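Local coordinates for NEDD8-conjugating enzyme UBC12 (Saccharomyces cerevisiae, PDB 3O2U), which accepts the ubiquitin-like protein Rub1 (NEDD8) from its E1 complex as a thioester and catalyses its covalent attachment to other proteins, chiefly the cullin Cdc53, at residues V116-L121 / T136-L141. Residues are numbered along the deposited sequence; the frame is centred on the assembly and turned at random.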
loop_
_atom_site.group_PDB
_atom_site.type_symbol
_atom_site.label_atom_id
_atom_site.label_comp_id
_atom_site.label_asym_id
_atom_site.label_seq_id
_atom_site.Cartn_x
_atom_site.Cartn_y
_atom_site.Cartn_z
ATOM N N VAL A 116 -5.117 -6.292 -0.920
ATOM C CA VAL A 116 -5.159 -6.065 0.515
ATOM C C VAL A 116 -6.482 -5.460 0.936
ATOM O O VAL A 116 -6.833 -4.373 0.481
ATOM C CB VAL A 116 -4.059 -5.094 0.980
ATOM C CG1 VAL A 116 -4.083 -4.981 2.483
ATOM C CG2 VAL A 116 -2.683 -5.548 0.496
ATOM N N CYS A 117 -7.200 -6.150 1.823
ATOM C CA CYS A 117 -8.487 -5.667 2.322
ATOM C C CYS A 117 -8.331 -4.835 3.589
ATOM O O CYS A 117 -8.221 -5.357 4.697
ATOM C CB CYS A 117 -9.460 -6.821 2.578
ATOM S SG CYS A 117 -11.140 -6.253 2.986
ATOM N N LEU A 118 -8.317 -3.525 3.405
ATOM C CA LEU A 118 -8.108 -2.598 4.492
ATOM C C LEU A 118 -9.152 -1.520 4.294
ATOM O O LEU A 118 -9.205 -0.915 3.225
ATOM C CB LEU A 118 -6.704 -2.006 4.380
ATOM C CG LEU A 118 -6.282 -0.976 5.414
ATOM C CD1 LEU A 118 -6.168 -1.639 6.793
ATOM C CD2 LEU A 118 -4.972 -0.329 4.997
ATOM N N ASN A 119 -9.993 -1.298 5.304
ATOM C CA ASN A 119 -11.158 -0.421 5.156
ATOM C C ASN A 119 -10.819 0.986 4.673
ATOM O O ASN A 119 -11.553 1.573 3.869
ATOM C CB ASN A 119 -11.930 -0.323 6.476
ATOM C CG ASN A 119 -11.126 0.364 7.568
ATOM O OD1 ASN A 119 -9.884 0.320 7.574
ATOM N ND2 ASN A 119 -11.825 1.023 8.490
ATOM N N ILE A 120 -9.725 1.555 5.166
ATOM C CA ILE A 120 -9.424 2.932 4.794
ATOM C C ILE A 120 -9.040 3.097 3.328
ATOM O O ILE A 120 -9.014 4.207 2.815
ATOM C CB ILE A 120 -8.381 3.574 5.701
ATOM C CG1 ILE A 120 -7.131 2.717 5.788
ATOM C CG2 ILE A 120 -8.950 3.760 7.097
ATOM C CD1 ILE A 120 -6.231 3.147 6.936
ATOM N N LEU A 121 -8.752 1.989 2.655
ATOM C CA LEU A 121 -8.422 2.048 1.243
ATOM C C LEU A 121 -9.651 2.185 0.354
ATOM O O LEU A 121 -9.512 2.500 -0.827
ATOM C CB LEU A 121 -7.589 0.836 0.821
ATOM C CG LEU A 121 -6.198 0.795 1.473
ATOM C CD1 LEU A 121 -5.440 -0.454 1.059
ATOM C CD2 LEU A 121 -5.404 2.045 1.135
ATOM N N THR A 136 0.048 3.161 8.986
ATOM C CA THR A 136 -0.347 2.653 10.285
ATOM C C THR A 136 -1.378 1.527 10.133
ATOM O O THR A 136 -1.342 0.549 10.868
ATOM C CB THR A 136 -0.921 3.774 11.155
ATOM O OG1 THR A 136 0.100 4.754 11.369
ATOM C CG2 THR A 136 -1.387 3.215 12.504
ATOM N N GLY A 137 -2.289 1.674 9.168
ATOM C CA GLY A 137 -3.290 0.656 8.887
ATOM C C GLY A 137 -2.711 -0.671 8.429
ATOM O O GLY A 137 -3.183 -1.739 8.830
ATOM N N LEU A 138 -1.683 -0.610 7.589
ATOM C CA LEU A 138 -0.993 -1.817 7.123
ATOM C C LEU A 138 -0.290 -2.497 8.307
ATOM O O LEU A 138 -0.304 -3.708 8.449
ATOM C CB LEU A 138 0.002 -1.459 6.012
ATOM C CG LEU A 138 -0.673 -0.943 4.732
ATOM C CD1 LEU A 138 0.345 -0.493 3.677
ATOM C CD2 LEU A 138 -1.609 -1.996 4.167
ATOM N N LEU A 139 0.308 -1.703 9.174
ATOM C CA LEU A 139 0.945 -2.265 10.355
ATOM C C LEU A 139 -0.100 -3.005 11.198
ATOM O O LEU A 139 0.064 -4.179 11.514
ATOM C CB LEU A 139 1.594 -1.159 11.168
ATOM C CG LEU A 139 2.318 -1.624 12.438
ATOM C CD1 LEU A 139 3.309 -2.733 12.123
ATOM C CD2 LEU A 139 3.008 -0.449 13.125
ATOM N N PHE A 140 -1.183 -2.308 11.526
ATOM C CA PHE A 140 -2.247 -2.815 12.402
ATOM C C PHE A 140 -2.884 -4.127 11.907
ATOM O O PHE A 140 -3.402 -4.916 12.698
ATOM C CB PHE A 140 -3.316 -1.722 12.561
ATOM C CG PHE A 140 -4.253 -1.934 13.721
ATOM C CD1 PHE A 140 -3.803 -1.820 15.024
ATOM C CD2 PHE A 140 -5.592 -2.230 13.503
ATOM C CE1 PHE A 140 -4.680 -2.012 16.097
ATOM C CE2 PHE A 140 -6.467 -2.421 14.568
ATOM C CZ PHE A 140 -6.011 -2.311 15.862
ATOM N N LEU A 141 -2.849 -4.360 10.597
ATOM C CA LEU A 141 -3.327 -5.622 10.041
ATOM C C LEU A 141 -2.572 -6.814 10.625
ATOM O O LEU A 141 -3.114 -7.908 10.765
ATOM C CB LEU A 141 -3.140 -5.651 8.516
ATOM C CG LEU A 141 -4.117 -4.947 7.573
ATOM C CD1 LEU A 141 -3.575 -5.031 6.158
ATOM C CD2 LEU A 141 -5.501 -5.570 7.635
#
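L118 carries the join between the active-site loop of this E2 and helix 131-143, laying its forked end across the backbone of G137, which has no side chain to screen it. The site illustrates how a glycine in a helix lets neighbouring side chains pack directly on its backbone. With CG anti to the backbone N (chi1 179°), the L118 side chain reaches toward the helix and its two methyls part there. L118 CD1 lies 3.6 Å from G137 O, an oxygen already bonded to L141 N within the helix, and L118 CD1 also meets the branch carbon L141 CG at 4.0 Å. CD2 turns to the other leucine, L118 CD2 lying 3.8 Å from L138 CD2 where the two side chains cross at about a right angle. The lack of a CB at G137 lets I120 CD1 come within 4.3 Å of G137 CA; a CB there would clash with that methyl and sit tightly against L118 CD2. An alanine in place of L118 would lose CG and both methyls, and would probably loosen the packing on the G137 backbone and between L138 and L141. Earlier in the loop, V116 crosses L141 obliquely, V116 CG1 touching L141 CD1 at 3.7 Å.

In the next shell, V116 also packs on V99 and C101 of strand 98-101, so the same loop bears on sheet and helix at once. A backbone bond from L121 N to L118 O, 3.0 Å long, closes the turn that follows L118. The side chain of C117, the predicted thioester cysteine, leaves the backbone away from the helix. With no hydrogen bond across the two segments, the loop meets the helix by shape and apolar packing, which prescribes no bond direction.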